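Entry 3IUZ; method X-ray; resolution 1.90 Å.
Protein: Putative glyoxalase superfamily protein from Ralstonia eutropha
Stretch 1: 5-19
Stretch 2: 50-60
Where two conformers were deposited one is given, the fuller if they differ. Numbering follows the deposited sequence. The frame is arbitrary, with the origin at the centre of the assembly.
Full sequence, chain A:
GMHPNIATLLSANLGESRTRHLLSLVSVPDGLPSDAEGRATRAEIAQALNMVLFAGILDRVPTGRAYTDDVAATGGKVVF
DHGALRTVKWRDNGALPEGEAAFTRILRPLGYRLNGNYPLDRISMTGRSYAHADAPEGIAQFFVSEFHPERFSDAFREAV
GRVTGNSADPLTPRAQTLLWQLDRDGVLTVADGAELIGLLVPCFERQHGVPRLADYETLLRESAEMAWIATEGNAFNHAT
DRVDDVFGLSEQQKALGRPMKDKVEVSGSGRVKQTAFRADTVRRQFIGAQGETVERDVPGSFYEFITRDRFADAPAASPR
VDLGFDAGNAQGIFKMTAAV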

# COMPACT_ATOMS: atom_id res chain seq x y z
N ASN A 5 9.22 -3.47 -20.95
CA ASN A 5 7.90 -3.99 -20.61
C ASN A 5 7.28 -3.21 -19.44
O ASN A 5 6.15 -2.78 -19.54
CB ASN A 5 7.90 -5.47 -20.32
CG ASN A 5 7.70 -6.29 -21.58
OD1 ASN A 5 7.73 -5.75 -22.69
ND2 ASN A 5 7.51 -7.58 -21.41
N ILE A 6 8.06 -3.00 -18.38
CA ILE A 6 7.56 -2.25 -17.22
C ILE A 6 7.25 -0.80 -17.64
O ILE A 6 6.22 -0.22 -17.26
CB ILE A 6 8.52 -2.31 -16.02
CG1 ILE A 6 8.41 -3.71 -15.37
CG2 ILE A 6 8.16 -1.23 -14.98
CD1 ILE A 6 9.62 -4.14 -14.56
N ALA A 7 8.09 -0.23 -18.47
CA ALA A 7 7.89 1.14 -18.90
C ALA A 7 6.55 1.26 -19.66
O ALA A 7 5.80 2.22 -19.50
CB ALA A 7 9.09 1.63 -19.75
N THR A 8 6.28 0.31 -20.53
CA THR A 8 5.02 0.30 -21.31
C THR A 8 3.80 0.15 -20.41
O THR A 8 2.82 0.89 -20.53
CB THR A 8 5.02 -0.81 -22.34
OG1 THR A 8 6.17 -0.66 -23.16
CG2 THR A 8 3.72 -0.77 -23.27
N LEU A 9 3.88 -0.78 -19.46
CA LEU A 9 2.81 -0.97 -18.49
C LEU A 9 2.54 0.33 -17.69
O LEU A 9 1.39 0.68 -17.46
CB LEU A 9 3.15 -2.13 -17.53
CG LEU A 9 3.26 -3.52 -18.15
CD1 LEU A 9 3.89 -4.52 -17.14
CD2 LEU A 9 1.83 -3.99 -18.65
N LEU A 10 3.61 0.99 -17.27
CA LEU A 10 3.52 2.27 -16.54
C LEU A 10 2.90 3.37 -17.40
O LEU A 10 1.94 4.06 -17.01
CB LEU A 10 4.92 2.73 -16.06
CG LEU A 10 5.52 1.96 -14.88
CD1 LEU A 10 6.77 2.63 -14.29
CD2 LEU A 10 4.51 1.80 -13.80
N SER A 11 3.40 3.48 -18.60
CA SER A 11 3.03 4.55 -19.53
C SER A 11 1.55 4.52 -19.87
O SER A 11 0.93 5.56 -19.94
CB SER A 11 3.90 4.47 -20.79
OG SER A 11 3.88 5.72 -21.44
N ALA A 12 0.98 3.33 -20.01
CA ALA A 12 -0.45 3.14 -20.30
C ALA A 12 -1.29 3.59 -19.09
O ALA A 12 -2.42 3.98 -19.22
CB ALA A 12 -0.75 1.69 -20.64
N ASN A 13 -0.72 3.56 -17.90
CA ASN A 13 -1.44 4.01 -16.74
C ASN A 13 -1.12 5.42 -16.24
O ASN A 13 -1.96 6.03 -15.63
CB ASN A 13 -1.22 3.02 -15.61
CG ASN A 13 -2.00 1.74 -15.83
OD1 ASN A 13 -3.12 1.65 -15.40
ND2 ASN A 13 -1.42 0.76 -16.55
N LEU A 14 0.11 5.90 -16.46
CA LEU A 14 0.56 7.15 -15.88
C LEU A 14 0.84 8.22 -16.92
O LEU A 14 1.01 9.39 -16.55
CB LEU A 14 1.84 6.91 -15.05
CG LEU A 14 1.73 6.10 -13.75
CD1 LEU A 14 3.14 5.84 -13.22
CD2 LEU A 14 0.90 6.82 -12.67
N GLY A 15 0.91 7.85 -18.19
CA GLY A 15 1.38 8.76 -19.24
C GLY A 15 2.89 8.89 -19.29
O GLY A 15 3.59 8.49 -18.38
N GLU A 16 3.40 9.47 -20.37
CA GLU A 16 4.85 9.44 -20.62
C GLU A 16 5.67 10.18 -19.60
O GLU A 16 6.67 9.67 -19.12
CB GLU A 16 5.21 9.92 -22.04
CG GLU A 16 4.97 8.84 -23.07
N SER A 17 5.21 11.37 -19.23
CA SER A 17 6.00 12.24 -18.40
C SER A 17 6.18 11.68 -16.98
O SER A 17 7.30 11.57 -16.46
CB SER A 17 5.33 13.63 -18.40
OG SER A 17 5.70 14.37 -17.24
N ARG A 18 5.07 11.29 -16.39
CA ARG A 18 5.04 10.73 -15.04
C ARG A 18 5.85 9.41 -15.03
O ARG A 18 6.54 9.11 -14.08
CB ARG A 18 3.60 10.51 -14.61
CG ARG A 18 3.18 11.12 -13.29
CD ARG A 18 3.99 10.47 -12.19
NE ARG A 18 3.35 10.39 -10.86
CZ ARG A 18 3.90 10.85 -9.72
NH1 ARG A 18 5.07 11.50 -9.76
NH2 ARG A 18 3.29 10.66 -8.54
N THR A 19 5.76 8.64 -16.11
CA THR A 19 6.51 7.38 -16.22
C THR A 19 8.00 7.61 -16.29
O THR A 19 8.76 6.92 -15.63
CB THR A 19 6.03 6.59 -17.45
OG1 THR A 19 4.68 6.18 -17.17
CG2 THR A 19 6.93 5.38 -17.79
N ASN A 50 2.96 -2.07 -8.53
CA ASN A 50 3.54 -1.50 -7.34
C ASN A 50 4.04 -0.08 -7.57
O ASN A 50 3.88 0.75 -6.71
CB ASN A 50 4.70 -2.34 -6.80
CG ASN A 50 4.21 -3.60 -6.12
OD1 ASN A 50 3.01 -3.76 -5.95
ND2 ASN A 50 5.15 -4.54 -5.79
N MSE A 51 4.66 0.14 -8.72
CA MSE A 51 5.19 1.41 -9.05
C MSE A 51 4.05 2.44 -9.26
O MSE A 51 4.23 3.62 -8.94
CB MSE A 51 6.12 1.28 -10.27
CG MSE A 51 7.47 0.49 -9.96
SE MSE A 51 8.46 0.20 -11.52
CE MSE A 51 9.44 1.87 -11.65
N VAL A 52 2.93 2.01 -9.86
CA VAL A 52 1.80 2.88 -10.10
C VAL A 52 1.23 3.26 -8.75
O VAL A 52 0.94 4.45 -8.51
CB VAL A 52 0.76 2.24 -11.03
CG1 VAL A 52 -0.50 3.11 -11.09
CG2 VAL A 52 1.40 2.00 -12.41
N LEU A 53 1.19 2.29 -7.83
CA LEU A 53 0.62 2.52 -6.51
C LEU A 53 1.53 3.46 -5.69
O LEU A 53 1.05 4.33 -4.97
CB LEU A 53 0.35 1.18 -5.77
CG LEU A 53 -0.81 0.33 -6.33
CD1 LEU A 53 -0.87 -1.04 -5.60
CD2 LEU A 53 -2.15 1.11 -6.23
N PHE A 54 2.82 3.26 -5.80
CA PHE A 54 3.83 4.15 -5.24
C PHE A 54 3.66 5.59 -5.75
O PHE A 54 3.61 6.53 -4.97
CB PHE A 54 5.24 3.61 -5.54
CG PHE A 54 6.34 4.42 -4.89
CD1 PHE A 54 6.65 4.25 -3.56
CD2 PHE A 54 7.05 5.37 -5.61
CE1 PHE A 54 7.66 5.01 -2.93
CE2 PHE A 54 8.03 6.18 -4.99
CZ PHE A 54 8.38 5.95 -3.64
N ALA A 55 3.51 5.77 -7.06
CA ALA A 55 3.26 7.09 -7.59
C ALA A 55 2.00 7.72 -7.00
O ALA A 55 1.97 8.95 -6.78
CB ALA A 55 3.18 7.04 -9.09
N GLY A 56 0.99 6.90 -6.75
CA GLY A 56 -0.25 7.31 -6.09
C GLY A 56 0.00 7.75 -4.65
O GLY A 56 -0.59 8.74 -4.18
N ILE A 57 0.90 7.07 -3.94
CA ILE A 57 1.29 7.52 -2.58
C ILE A 57 1.94 8.88 -2.64
O ILE A 57 1.59 9.77 -1.86
CB ILE A 57 2.26 6.58 -1.82
CG1 ILE A 57 1.51 5.84 -0.73
CG2 ILE A 57 3.45 7.36 -1.13
CD1 ILE A 57 0.82 6.70 0.24
N LEU A 58 2.89 9.05 -3.55
CA LEU A 58 3.57 10.32 -3.71
C LEU A 58 2.59 11.48 -3.99
O LEU A 58 2.83 12.61 -3.53
CB LEU A 58 4.63 10.24 -4.81
CG LEU A 58 5.83 9.31 -4.54
CD1 LEU A 58 6.83 9.47 -5.69
CD2 LEU A 58 6.51 9.58 -3.15
N ASP A 59 1.52 11.20 -4.73
CA ASP A 59 0.53 12.23 -5.05
C ASP A 59 -0.17 12.74 -3.77
O ASP A 59 -0.73 13.81 -3.79
CB ASP A 59 -0.57 11.70 -5.96
CG ASP A 59 -0.08 11.38 -7.38
OD1 ASP A 59 0.98 11.88 -7.78
OD2 ASP A 59 -0.79 10.63 -8.08
N ARG A 60 -0.22 11.95 -2.71
CA ARG A 60 -0.93 12.41 -1.51
C ARG A 60 -0.10 12.41 -0.22
O ARG A 60 -0.65 12.59 0.89
CB ARG A 60 -2.19 11.61 -1.31
CG ARG A 60 -1.98 10.20 -0.89
CD ARG A 60 -3.32 9.51 -0.80
NE ARG A 60 -3.11 8.18 -0.26
CZ ARG A 60 -2.65 7.18 -0.99
NH1 ARG A 60 -2.41 7.37 -2.30
NH2 ARG A 60 -2.43 5.98 -0.43

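Helix 5-14 packs against helix 50-60 at an angle of 44°, with the axes 10.2 Å apart at closest approach. The two backbones come nearest at Leu10 and Val52, whose CA atoms lie 6.7 Å apart.

Most of the contact is apolar. Ile6, Leu10 and Leu14 all hold chi1 in m and chi2 in t, a common pairing on helices. Ile6 points toward helix 50-60 and sets CG2 3.8 Å from SE of Met51, a selenomethionine. The CA-to-CB bond of Leu10 points sideways, but its m,t rotamer brings the methyls across. Leu10 CD2 reaches Val52 CG2 at 3.4 Å, a tight contact, and Leu10 CD1 lies 3.8 Å from Met51 CE. Leu14 CD2 is 4.3 Å from both Val52 CG1 and Ala55 CB, a looser fit.

Asn13 turns its amide back to its own helix. Asn13 ND2 donates to Leu9 O at 3.0 Å. Asn13 CB points toward the other helix and lies 4.3 Å from Val52 CG2.

Gly15 is the first residue to leave the helix, with positive phi, which favours glycine, and it sits at the N-cap position of the next helix. Arg18, on that next helix, has chi1 at -127°, between wells. Its extended chi3 (t) helps carry the guanidinium to helix 50-60. There Arg18 NH2 forms a salt bridge with Asp59 OD1 at 2.7 Å and a weak hydrogen bond to Ala55 O at 2.8 Å, with a bent angle of 119°.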